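Local atomic coordinates of ADP/ATP-dependent NAD(P)H-hydrate dehydratase (Bacillus subtilis, PDB entry 3RPZ), a protein that catalyses, at the expense of ADP or ATP, the dehydration of hydrated NADH or NADPH and so restores the usable nicotinamide cofactor. Residues G133-R138 with V147-H152; A101-P106 with T220-I225; V243-A248 with D269-V274. All coordinates share one frame; numbering follows the deposited sequence.

Contact 1: G133-R138 with V147-H152. With NPW (beta-6-hydroxy-1,4,5,6-tetrahydronicotinamide adenine dinucleotide phosphate), chain D.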
loop_
_atom_site.group_PDB
_atom_site.type_symbol
_atom_site.label_atom_id
_atom_site.label_comp_id
_atom_site.label_asym_id
_atom_site.label_seq_id
_atom_site.Cartn_x
_atom_site.Cartn_y
_atom_site.Cartn_z
ATOM N N GLY A 133 -12.481 -22.253 -8.649
ATOM C CA GLY A 133 -13.446 -23.016 -7.876
ATOM C C GLY A 133 -14.808 -23.161 -8.500
ATOM O O GLY A 133 -15.579 -23.988 -8.043
ATOM N N ALA A 134 -15.115 -22.362 -9.532
ATOM C CA ALA A 134 -16.356 -22.500 -10.300
ATOM C C ALA A 134 -16.258 -23.478 -11.444
ATOM O O ALA A 134 -17.281 -23.717 -12.127
ATOM C CB ALA A 134 -16.839 -21.155 -10.831
ATOM N N LEU A 135 -15.077 -24.043 -11.719
ATOM C CA LEU A 135 -14.932 -25.056 -12.746
ATOM C C LEU A 135 -15.187 -26.462 -12.188
ATOM O O LEU A 135 -14.570 -26.879 -11.214
ATOM C CB LEU A 135 -13.559 -24.954 -13.381
ATOM C CG LEU A 135 -13.334 -23.695 -14.215
ATOM C CD1 LEU A 135 -11.851 -23.581 -14.685
ATOM C CD2 LEU A 135 -14.272 -23.561 -15.448
ATOM N N ALA A 136 -16.106 -27.178 -12.822
ATOM C CA ALA A 136 -16.503 -28.524 -12.442
ATOM C C ALA A 136 -16.911 -29.272 -13.694
ATOM O O ALA A 136 -17.112 -28.696 -14.744
ATOM C CB ALA A 136 -17.705 -28.450 -11.448
ATOM N N LYS A 137 -17.086 -30.581 -13.542
ATOM C CA LYS A 137 -17.647 -31.421 -14.615
ATOM C C LYS A 137 -19.130 -31.174 -14.640
ATOM O O LYS A 137 -19.830 -31.516 -13.688
ATOM C CB LYS A 137 -17.303 -32.895 -14.376
ATOM C CG LYS A 137 -17.815 -33.828 -15.479
ATOM C CD LYS A 137 -17.354 -35.287 -15.275
ATOM C CE LYS A 137 -15.821 -35.406 -15.381
ATOM N NZ LYS A 137 -15.232 -36.816 -15.437
ATOM N N ARG A 138 -19.617 -30.574 -15.723
ATOM C CA ARG A 138 -21.019 -30.193 -15.809
ATOM C C ARG A 138 -21.370 -29.837 -17.250
ATOM O O ARG A 138 -20.510 -29.839 -18.106
ATOM C CB ARG A 138 -21.332 -29.018 -14.879
ATOM C CG ARG A 138 -20.607 -27.731 -15.224
ATOM C CD ARG A 138 -21.154 -26.514 -14.562
ATOM N NE ARG A 138 -22.522 -26.257 -15.020
ATOM C CZ ARG A 138 -23.438 -25.592 -14.351
ATOM N NH1 ARG A 138 -23.205 -25.130 -13.122
ATOM N NH2 ARG A 138 -24.606 -25.411 -14.930
ATOM N N VAL A 147 -20.441 -18.209 -22.435
ATOM C CA VAL A 147 -19.882 -18.740 -21.218
ATOM C C VAL A 147 -18.420 -19.001 -21.523
ATOM O O VAL A 147 -18.116 -19.702 -22.508
ATOM C CB VAL A 147 -20.595 -19.986 -20.758
ATOM C CG1 VAL A 147 -19.903 -20.636 -19.569
ATOM C CG2 VAL A 147 -22.096 -19.674 -20.469
ATOM N N ILE A 148 -17.520 -18.465 -20.717
ATOM C CA ILE A 148 -16.086 -18.539 -20.955
ATOM C C ILE A 148 -15.433 -19.250 -19.796
ATOM O O ILE A 148 -15.455 -18.762 -18.654
ATOM C CB ILE A 148 -15.496 -17.110 -21.128
ATOM C CG1 ILE A 148 -16.142 -16.371 -22.316
ATOM C CG2 ILE A 148 -13.931 -17.123 -21.212
ATOM C CD1 ILE A 148 -16.246 -14.849 -22.057
ATOM N N LEU A 149 -14.899 -20.462 -20.046
ATOM C CA LEU A 149 -14.216 -21.248 -19.050
ATOM C C LEU A 149 -12.739 -21.029 -19.174
ATOM O O LEU A 149 -12.207 -21.062 -20.283
ATOM C CB LEU A 149 -14.540 -22.740 -19.274
ATOM C CG LEU A 149 -16.032 -23.096 -19.446
ATOM C CD1 LEU A 149 -16.152 -24.620 -19.562
ATOM C CD2 LEU A 149 -16.878 -22.573 -18.270
ATOM N N THR A 150 -12.021 -20.866 -18.056
ATOM C CA THR A 150 -10.597 -20.575 -18.096
ATOM C C THR A 150 -9.712 -21.581 -17.337
ATOM O O THR A 150 -8.952 -21.214 -16.466
ATOM C CB THR A 150 -10.310 -19.133 -17.650
ATOM O OG1 THR A 150 -10.627 -18.985 -16.245
ATOM C CG2 THR A 150 -11.093 -18.095 -18.443
ATOM N N PRO A 151 -9.819 -22.869 -17.660
ATOM C CA PRO A 151 -9.018 -23.869 -16.992
ATOM C C PRO A 151 -7.535 -23.853 -17.346
ATOM O O PRO A 151 -7.151 -23.741 -18.508
ATOM C CB PRO A 151 -9.632 -25.174 -17.467
ATOM C CG PRO A 151 -10.071 -24.861 -18.867
ATOM C CD PRO A 151 -10.617 -23.456 -18.742
ATOM N N HIS A 152 -6.717 -24.103 -16.334
ATOM C CA HIS A 152 -5.410 -24.678 -16.602
ATOM C C HIS A 152 -5.570 -26.174 -16.829
ATOM O O HIS A 152 -6.665 -26.739 -16.672
ATOM C CB HIS A 152 -4.398 -24.322 -15.510
ATOM C CG HIS A 152 -4.737 -24.827 -14.148
ATOM N ND1 HIS A 152 -5.082 -26.144 -13.867
ATOM C CD2 HIS A 152 -4.685 -24.185 -12.960
ATOM C CE1 HIS A 152 -5.307 -26.250 -12.560
ATOM N NE2 HIS A 152 -5.046 -25.079 -11.980
HETATM P P NPW D . 1.230 -30.655 -11.031
HETATM O O1 NPW D . 0.774 -31.193 -9.694
HETATM O O2 NPW D . 2.104 -29.443 -11.021
HETATM O O3 NPW D . 1.789 -31.728 -11.982
HETATM P PA NPW D . -5.206 -26.649 -8.352
HETATM P PB NPW D . -4.673 -23.797 -8.134
HETATM C C1A NPW D . -2.007 -28.993 -12.457
HETATM C C1B NPW D . -6.815 -20.217 -5.948
HETATM N N1C NPW D . -5.642 -19.377 -5.916
HETATM N N1D NPW D . 0.477 -28.305 -16.867
HETATM C C2A NPW D . -0.999 -29.257 -11.340
HETATM O O2A NPW D . -0.122 -30.255 -11.822
HETATM C C2B NPW D . -7.433 -20.408 -7.338
HETATM O O2B NPW D . -8.147 -19.278 -7.772
HETATM C C2C NPW D . -5.484 -18.366 -5.105
HETATM C C2D NPW D . 0.278 -29.419 -16.148
HETATM C C3A NPW D . -1.888 -29.723 -10.200
HETATM O O3A NPW D . -2.270 -31.109 -10.321
HETATM C C3B NPW D . -8.326 -21.624 -7.020
HETATM O O3B NPW D . -9.530 -21.129 -6.420
HETATM C C3C NPW D . -4.487 -17.577 -4.820
HETATM N N3D NPW D . -0.382 -29.555 -14.986
HETATM C C4B NPW D . -7.485 -22.389 -5.988
HETATM O O4B NPW D . -6.430 -21.506 -5.508
HETATM C C4C NPW D . -3.179 -17.896 -5.534
HETATM C C4D NPW D . -0.898 -28.385 -14.590
HETATM O O4D NPW D . -3.162 -28.502 -11.772
HETATM C C4E NPW D . -3.113 -28.854 -10.410
HETATM C C5A NPW D . -0.723 -27.139 -15.252
HETATM C C5B NPW D . -6.824 -23.647 -6.560
HETATM O O5B NPW D . -6.189 -23.355 -7.807
HETATM C C5C NPW D . -3.189 -19.346 -5.981
HETATM C C5E NPW D . -3.052 -27.550 -9.611
HETATM O O5E NPW D . -4.339 -26.945 -9.648
HETATM C C6C NPW D . -4.471 -19.683 -6.794
HETATM O O6C NPW D . -4.576 -18.946 -8.009
HETATM C C6D NPW D . 0.014 -27.095 -16.482
HETATM N N6D NPW D . 0.246 -26.022 -17.221
HETATM N N7A NPW D . -1.306 -26.079 -14.586
HETATM C C7C NPW D . -4.588 -16.426 -3.970
HETATM N N7C NPW D . -3.513 -15.673 -3.791
HETATM O O7C NPW D . -5.665 -16.175 -3.371
HETATM C C8A NPW D . -1.853 -26.682 -13.460
HETATM N N9A NPW D . -1.587 -28.077 -13.514
HETATM O OA1 NPW D . -5.057 -27.692 -7.325
HETATM O OA2 NPW D . -6.481 -26.401 -8.988
HETATM O OA3 NPW D . -4.554 -25.330 -7.703
HETATM O OB1 NPW D . -4.520 -23.574 -9.572
HETATM O OB2 NPW D . -3.718 -23.119 -7.202
#
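The loop after strand 128-130, in the central sheet of a ribokinase-like fold, packs through L135 on the chain leading from strand 147-149 into the substrate pocket, to which H152 belongs. L135 straddles the chain between L149 and P151 with its two methyls. CD1 lies 3.7 Å from CA of P151, while CD2 lies 3.9 Å from CB of L149, and the leucine side chains run at a slant. No hydrogen bond links the two segments; the polar work is done one residue on, by H152, the N-cap of helix 153-160. NE2 of H152 donates to the phosphate oxygen OB1 of the bound NADPH hydrate at 2.9 Å, in a bent bond of 143°. Over one face of the imidazole, near its rim, C8A of the adenine sits 3.3 Å above the plane, the two rings being tilted rather than stacked. Chi1 of 62° sets CG between the backbone N and carbonyl carbon, turning the ring toward the nucleotide. With an alanine here, OB1 would probably lose this donor and the C8A side of the adenine its flat neighbour. K27 of the second subunit packs on H152 and also bonds the ligand. Apolar packing thus fixes the L135 loop on this chain, whereas a single N-H holds the pyrophosphate and a ring face borders the adenine, consistent with H152 helping to place the nucleotide.

Contact 2: A101-P106 with T220-I225. With NPW (beta-6-hydroxy-1,4,5,6-tetrahydronicotinamide adenine dinucleotide phosphate), chain D.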
loop_
_atom_site.group_PDB
_atom_site.type_symbol
_atom_site.label_atom_id
_atom_site.label_comp_id
_atom_site.label_asym_id
_atom_site.label_seq_id
_atom_site.Cartn_x
_atom_site.Cartn_y
_atom_site.Cartn_z
ATOM N N ALA A 101 -21.129 -7.900 -17.518
ATOM C CA ALA A 101 -20.387 -9.159 -17.568
ATOM C C ALA A 101 -20.196 -9.614 -16.129
ATOM O O ALA A 101 -20.151 -8.759 -15.211
ATOM C CB ALA A 101 -19.029 -8.998 -18.268
ATOM N N ILE A 102 -20.028 -10.900 -15.900
ATOM C CA ILE A 102 -19.871 -11.486 -14.561
ATOM C C ILE A 102 -18.730 -12.495 -14.614
ATOM O O ILE A 102 -18.678 -13.295 -15.566
ATOM C CB ILE A 102 -21.158 -12.192 -14.099
ATOM C CG1 ILE A 102 -22.323 -11.205 -14.114
ATOM C CG2 ILE A 102 -20.959 -12.871 -12.727
ATOM C CD1 ILE A 102 -23.693 -11.843 -13.825
ATOM N N ALA A 103 -17.868 -12.519 -13.609
ATOM C CA ALA A 103 -16.906 -13.589 -13.417
ATOM C C ALA A 103 -17.101 -14.207 -12.065
ATOM O O ALA A 103 -17.343 -13.509 -11.088
ATOM C CB ALA A 103 -15.471 -13.071 -13.542
ATOM N N ILE A 104 -16.934 -15.528 -12.000
ATOM C CA ILE A 104 -17.049 -16.271 -10.746
ATOM C C ILE A 104 -15.928 -17.301 -10.646
ATOM O O ILE A 104 -15.576 -17.929 -11.636
ATOM C CB ILE A 104 -18.441 -16.957 -10.580
ATOM C CG1 ILE A 104 -18.560 -17.696 -9.247
ATOM C CG2 ILE A 104 -18.772 -17.814 -11.675
ATOM C CD1 ILE A 104 -20.006 -17.975 -8.678
ATOM N N GLY A 105 -15.314 -17.430 -9.468
ATOM C CA GLY A 105 -14.481 -18.576 -9.154
ATOM C C GLY A 105 -13.145 -18.365 -8.482
ATOM O O GLY A 105 -12.736 -19.235 -7.730
ATOM N N PRO A 106 -12.390 -17.301 -8.864
ATOM C CA PRO A 106 -11.053 -17.175 -8.261
ATOM C C PRO A 106 -11.079 -17.164 -6.754
ATOM O O PRO A 106 -11.826 -16.400 -6.175
ATOM C CB PRO A 106 -10.494 -15.917 -8.899
ATOM C CG PRO A 106 -11.234 -15.768 -10.204
ATOM C CD PRO A 106 -12.630 -16.267 -9.880
ATOM N N THR A 220 -5.539 -12.878 -11.872
ATOM C CA THR A 220 -5.450 -11.637 -12.587
ATOM C C THR A 220 -6.095 -11.739 -14.003
ATOM O O THR A 220 -6.808 -10.847 -14.464
ATOM C CB THR A 220 -3.992 -11.224 -12.685
ATOM O OG1 THR A 220 -3.453 -11.002 -11.374
ATOM C CG2 THR A 220 -3.821 -9.954 -13.509
ATOM N N LEU A 221 -5.751 -12.808 -14.742
ATOM C CA LEU A 221 -6.288 -12.996 -16.079
ATOM C C LEU A 221 -7.811 -12.991 -16.072
ATOM O O LEU A 221 -8.428 -12.346 -16.930
ATOM C CB LEU A 221 -5.740 -14.269 -16.745
ATOM C CG LEU A 221 -6.369 -14.570 -18.084
ATOM C CD1 LEU A 221 -6.011 -13.529 -19.128
ATOM C CD2 LEU A 221 -5.925 -15.975 -18.557
ATOM N N THR A 222 -8.445 -13.705 -15.137
ATOM C CA THR A 222 -9.908 -13.729 -15.091
ATOM C C THR A 222 -10.466 -12.324 -15.013
ATOM O O THR A 222 -11.409 -11.946 -15.686
ATOM C CB THR A 222 -10.341 -14.562 -13.901
ATOM O OG1 THR A 222 -9.960 -15.911 -14.176
ATOM C CG2 THR A 222 -11.852 -14.491 -13.660
ATOM N N GLY A 223 -9.843 -11.514 -14.170
ATOM C CA GLY A 223 -10.246 -10.101 -14.084
ATOM C C GLY A 223 -10.044 -9.316 -15.355
ATOM O O GLY A 223 -10.915 -8.536 -15.782
ATOM N N MET A 224 -8.904 -9.510 -15.996
ATOM C CA MET A 224 -8.661 -8.829 -17.266
ATOM C C MET A 224 -9.730 -9.179 -18.329
ATOM O O MET A 224 -10.245 -8.318 -19.037
ATOM C CB MET A 224 -7.266 -9.107 -17.778
ATOM C CG MET A 224 -6.200 -8.481 -16.957
ATOM S SD MET A 224 -4.518 -8.870 -17.517
ATOM C CE MET A 224 -4.529 -8.256 -19.175
ATOM N N ILE A 225 -10.085 -10.466 -18.423
ATOM C CA ILE A 225 -11.152 -10.866 -19.344
ATOM C C ILE A 225 -12.469 -10.154 -18.979
ATOM O O ILE A 225 -13.164 -9.627 -19.852
ATOM C CB ILE A 225 -11.351 -12.364 -19.365
ATOM C CG1 ILE A 225 -10.076 -13.079 -19.820
ATOM C CG2 ILE A 225 -12.421 -12.760 -20.369
ATOM C CD1 ILE A 225 -10.085 -14.639 -19.636
HETATM P P NPW D . 1.230 -30.655 -11.031
HETATM O O1 NPW D . 0.774 -31.193 -9.694
HETATM O O2 NPW D . 2.104 -29.443 -11.021
HETATM O O3 NPW D . 1.789 -31.728 -11.982
HETATM P PA NPW D . -5.206 -26.649 -8.352
HETATM P PB NPW D . -4.673 -23.797 -8.134
HETATM C C1A NPW D . -2.007 -28.993 -12.457
HETATM C C1B NPW D . -6.815 -20.217 -5.948
HETATM N N1C NPW D . -5.642 -19.377 -5.916
HETATM N N1D NPW D . 0.477 -28.305 -16.867
HETATM C C2A NPW D . -0.999 -29.257 -11.340
HETATM O O2A NPW D . -0.122 -30.255 -11.822
HETATM C C2B NPW D . -7.433 -20.408 -7.338
HETATM O O2B NPW D . -8.147 -19.278 -7.772
HETATM C C2C NPW D . -5.484 -18.366 -5.105
HETATM C C2D NPW D . 0.278 -29.419 -16.148
HETATM C C3A NPW D . -1.888 -29.723 -10.200
HETATM O O3A NPW D . -2.270 -31.109 -10.321
HETATM C C3B NPW D . -8.326 -21.624 -7.020
HETATM O O3B NPW D . -9.530 -21.129 -6.420
HETATM C C3C NPW D . -4.487 -17.577 -4.820
HETATM N N3D NPW D . -0.382 -29.555 -14.986
HETATM C C4B NPW D . -7.485 -22.389 -5.988
HETATM O O4B NPW D . -6.430 -21.506 -5.508
HETATM C C4C NPW D . -3.179 -17.896 -5.534
HETATM C C4D NPW D . -0.898 -28.385 -14.590
HETATM O O4D NPW D . -3.162 -28.502 -11.772
HETATM C C4E NPW D . -3.113 -28.854 -10.410
HETATM C C5A NPW D . -0.723 -27.139 -15.252
HETATM C C5B NPW D . -6.824 -23.647 -6.560
HETATM O O5B NPW D . -6.189 -23.355 -7.807
HETATM C C5C NPW D . -3.189 -19.346 -5.981
HETATM C C5E NPW D . -3.052 -27.550 -9.611
HETATM O O5E NPW D . -4.339 -26.945 -9.648
HETATM C C6C NPW D . -4.471 -19.683 -6.794
HETATM O O6C NPW D . -4.576 -18.946 -8.009
HETATM C C6D NPW D . 0.014 -27.095 -16.482
HETATM N N6D NPW D . 0.246 -26.022 -17.221
HETATM N N7A NPW D . -1.306 -26.079 -14.586
HETATM C C7C NPW D . -4.588 -16.426 -3.970
HETATM N N7C NPW D . -3.513 -15.673 -3.791
HETATM O O7C NPW D . -5.665 -16.175 -3.371
HETATM C C8A NPW D . -1.853 -26.682 -13.460
HETATM N N9A NPW D . -1.587 -28.077 -13.514
HETATM O OA1 NPW D . -5.057 -27.692 -7.325
HETATM O OA2 NPW D . -6.481 -26.401 -8.988
HETATM O OA3 NPW D . -4.554 -25.330 -7.703
HETATM O OB1 NPW D . -4.520 -23.574 -9.572
HETATM O OB2 NPW D . -3.718 -23.119 -7.202
#
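The methyl CG2 of T222 is received by two apolar groups of the facing strand end: it stands 3.7 Å from CG of P106 and 3.9 Å from CB of A103. The proline ring presents its CG corner to the methyl. A chi1 of -67° places OG1 beside the backbone N and CG2 anti to it, which divides the threonine's duties between its branches. While the methyl meets the strand, OG1 is hydrogen-bonded to OD2 of D131 and to the carbonyl O of G218, one turn back in the same helix. This is helix-on-sheet packing in an alpha/beta fold of the ribokinase kind. Helix 217-231 lies against strand 101-104, and the GTGD sequence at its start is consistent with the anion-hole motif of that superfamily. Where the strand gives way to the pocket, G105 has phi and psi of 135° and -39°, a conformation in which a CB would run into the preceding carbonyl O. P106 follows, its CA 3.6 Å from the ligand hydroxyl O2B. Farther out, P106 packs on D219, whose OD2 hydrogen-bonds the ligand, and I129 of the adjoining strand touches both A103 and T222.

Contact 3: V243-A248 with D269-V274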
loop_
_atom_site.group_PDB
_atom_site.type_symbol
_atom_site.label_atom_id
_atom_site.label_comp_id
_atom_site.label_asym_id
_atom_site.label_seq_id
_atom_site.Cartn_x
_atom_site.Cartn_y
_atom_site.Cartn_z
ATOM N N VAL A 243 -6.057 -12.322 -23.021
ATOM C CA VAL A 243 -5.033 -13.374 -22.921
ATOM C C VAL A 243 -3.697 -12.840 -23.512
ATOM O O VAL A 243 -2.611 -12.980 -22.910
ATOM C CB VAL A 243 -5.473 -14.622 -23.642
ATOM C CG1 VAL A 243 -4.367 -15.655 -23.674
ATOM C CG2 VAL A 243 -6.703 -15.204 -22.942
ATOM N N TYR A 244 -3.788 -12.137 -24.625
ATOM C CA TYR A 244 -2.594 -11.594 -25.283
ATOM C C TYR A 244 -1.897 -10.547 -24.434
ATOM O O TYR A 244 -0.695 -10.618 -24.200
ATOM C CB TYR A 244 -2.956 -10.996 -26.664
ATOM C CG TYR A 244 -1.790 -10.519 -27.471
ATOM C CD1 TYR A 244 -1.119 -9.362 -27.131
ATOM C CD2 TYR A 244 -1.366 -11.232 -28.558
ATOM C CE1 TYR A 244 -0.009 -8.940 -27.876
ATOM C CE2 TYR A 244 -0.288 -10.803 -29.309
ATOM C CZ TYR A 244 0.378 -9.665 -28.930
ATOM O OH TYR A 244 1.512 -9.253 -29.716
ATOM N N LEU A 245 -2.648 -9.576 -23.958
ATOM C CA LEU A 245 -2.032 -8.501 -23.176
ATOM C C LEU A 245 -1.500 -8.997 -21.848
ATOM O O LEU A 245 -0.483 -8.514 -21.383
ATOM C CB LEU A 245 -2.990 -7.316 -23.036
ATOM C CG LEU A 245 -3.203 -6.541 -24.335
ATOM C CD1 LEU A 245 -4.340 -5.516 -24.203
ATOM C CD2 LEU A 245 -1.939 -5.861 -24.876
ATOM N N HIS A 246 -2.190 -9.951 -21.223
ATOM C CA HIS A 246 -1.701 -10.598 -19.982
ATOM C C HIS A 246 -0.304 -11.156 -20.203
ATOM O O HIS A 246 0.612 -10.847 -19.434
ATOM C CB HIS A 246 -2.719 -11.639 -19.585
ATOM C CG HIS A 246 -2.388 -12.490 -18.407
ATOM N ND1 HIS A 246 -1.850 -13.760 -18.549
ATOM C CD2 HIS A 246 -2.570 -12.286 -17.075
ATOM C CE1 HIS A 246 -1.762 -14.304 -17.328
ATOM N NE2 HIS A 246 -2.204 -13.440 -16.424
ATOM N N GLY A 247 -0.109 -11.874 -21.302
ATOM C CA GLY A 247 1.213 -12.408 -21.609
ATOM C C GLY A 247 2.205 -11.314 -21.953
ATOM O O GLY A 247 3.376 -11.371 -21.562
ATOM N N ALA A 248 1.777 -10.291 -22.696
ATOM C CA ALA A 248 2.646 -9.179 -23.065
ATOM C C ALA A 248 3.180 -8.445 -21.840
ATOM O O ALA A 248 4.298 -7.931 -21.864
ATOM C CB ALA A 248 1.927 -8.221 -24.023
ATOM N N ASP A 269 -0.340 -3.541 -12.926
ATOM C CA ASP A 269 0.390 -2.280 -12.776
ATOM C C ASP A 269 1.086 -1.975 -14.148
ATOM O O ASP A 269 1.343 -0.803 -14.476
ATOM C CB ASP A 269 1.551 -2.294 -11.706
ATOM C CG ASP A 269 1.213 -2.494 -10.178
ATOM O OD1 ASP A 269 0.107 -2.240 -9.717
ATOM O OD2 ASP A 269 2.224 -2.882 -9.421
ATOM N N ILE A 270 1.514 -3.015 -14.892
ATOM C CA ILE A 270 2.259 -2.928 -16.172
ATOM C C ILE A 270 1.312 -2.693 -17.340
ATOM O O ILE A 270 1.651 -2.046 -18.339
ATOM C CB ILE A 270 3.058 -4.277 -16.402
ATOM C CG1 ILE A 270 4.181 -4.363 -15.374
ATOM C CG2 ILE A 270 3.595 -4.491 -17.841
ATOM C CD1 ILE A 270 4.755 -5.791 -15.187
ATOM N N LEU A 271 0.088 -3.199 -17.231
ATOM C CA LEU A 271 -0.881 -3.158 -18.329
ATOM C C LEU A 271 -1.115 -1.754 -18.896
ATOM O O LEU A 271 -1.263 -1.593 -20.099
ATOM C CB LEU A 271 -2.186 -3.800 -17.910
ATOM C CG LEU A 271 -3.300 -3.870 -18.927
ATOM C CD1 LEU A 271 -2.901 -4.758 -20.140
ATOM C CD2 LEU A 271 -4.555 -4.456 -18.265
ATOM N N PRO A 272 -1.183 -0.727 -18.032
ATOM C CA PRO A 272 -1.432 0.621 -18.626
ATOM C C PRO A 272 -0.472 1.018 -19.738
ATOM O O PRO A 272 -0.900 1.511 -20.774
ATOM C CB PRO A 272 -1.338 1.544 -17.403
ATOM C CG PRO A 272 -1.850 0.703 -16.269
ATOM C CD PRO A 272 -1.223 -0.668 -16.572
ATOM N N ARG A 273 0.821 0.767 -19.526
ATOM C CA ARG A 273 1.841 1.130 -20.494
ATOM C C ARG A 273 1.862 0.139 -21.662
ATOM O O ARG A 273 2.085 0.551 -22.824
ATOM C CB ARG A 273 3.218 1.238 -19.835
ATOM C CG ARG A 273 3.426 2.513 -19.077
ATOM C CD ARG A 273 4.880 2.630 -18.494
ATOM N NE ARG A 273 5.004 3.901 -17.777
ATOM C CZ ARG A 273 5.341 5.051 -18.335
ATOM N NH1 ARG A 273 5.625 5.114 -19.635
ATOM N NH2 ARG A 273 5.399 6.149 -17.586
ATOM N N VAL A 274 1.660 -1.133 -21.361
ATOM C CA VAL A 274 1.640 -2.136 -22.416
ATOM C C VAL A 274 0.478 -1.916 -23.365
ATOM O O VAL A 274 0.649 -1.886 -24.590
ATOM C CB VAL A 274 1.657 -3.514 -21.821
ATOM C CG1 VAL A 274 1.336 -4.595 -22.870
ATOM C CG2 VAL A 274 3.012 -3.808 -21.148
#
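V274 lays its CG1 methyl over the surface of helix 235-256, 3.9 Å from CB of A248 and 4.0 Å from CD2 of L245. CG1 is anti to the backbone N (chi1 168°), which directs this branch at the facing helix, and the V274 and L245 side chains run past one another antiparallel, flank to flank. A second touch comes one turn earlier, where CD1 of L271 meets CB of L245 at 3.9 Å. L245 is therefore held near its root by L271 and at its branch by V274. The interface is wholly apolar, built from branched side chains and one alanine at a separation of 9.7 Å between the short axes. These axes cross at 106°, close to perpendicular, so the meeting is confined to a small patch. Helix 264-277 is kinked here: the N of P272 carries no hydrogen, and R273 N lacks the regular i to i-4 bond, having only a weak one to O of I270. R273 reaches E256 of the third subunit in a salt bridge. H246 points away from this interface, and its NE2 bonds the carbonyl O of T217 beside the AMP site. M224 of helix 217-231 packs on both H246 and L271, and M228 on L245, bringing that helix against both partners.

All three contacts are largely buried, pack through hydrocarbon and have no hydrogen bond between their own segments. Contact 2 lies nearest the chain's centre and contact 1 farther out; both use the central sheet and both reach the bound NADPH hydrate, though only contact 1 includes a residue hydrogen-bonded to it. They are joined by a probable hydrogen bond from G133 N to G105 O and by T150 packing on T222 and I225. Contact 3, the most peripheral, involves helices alone and borders AMP through H246, off its packing face; helix 217-231 connects it to contact 2, through L221 against V243 and H246. Contact 1 meets the second subunit through H152, contact 3 the third through P272 and R273, and contact 2 none.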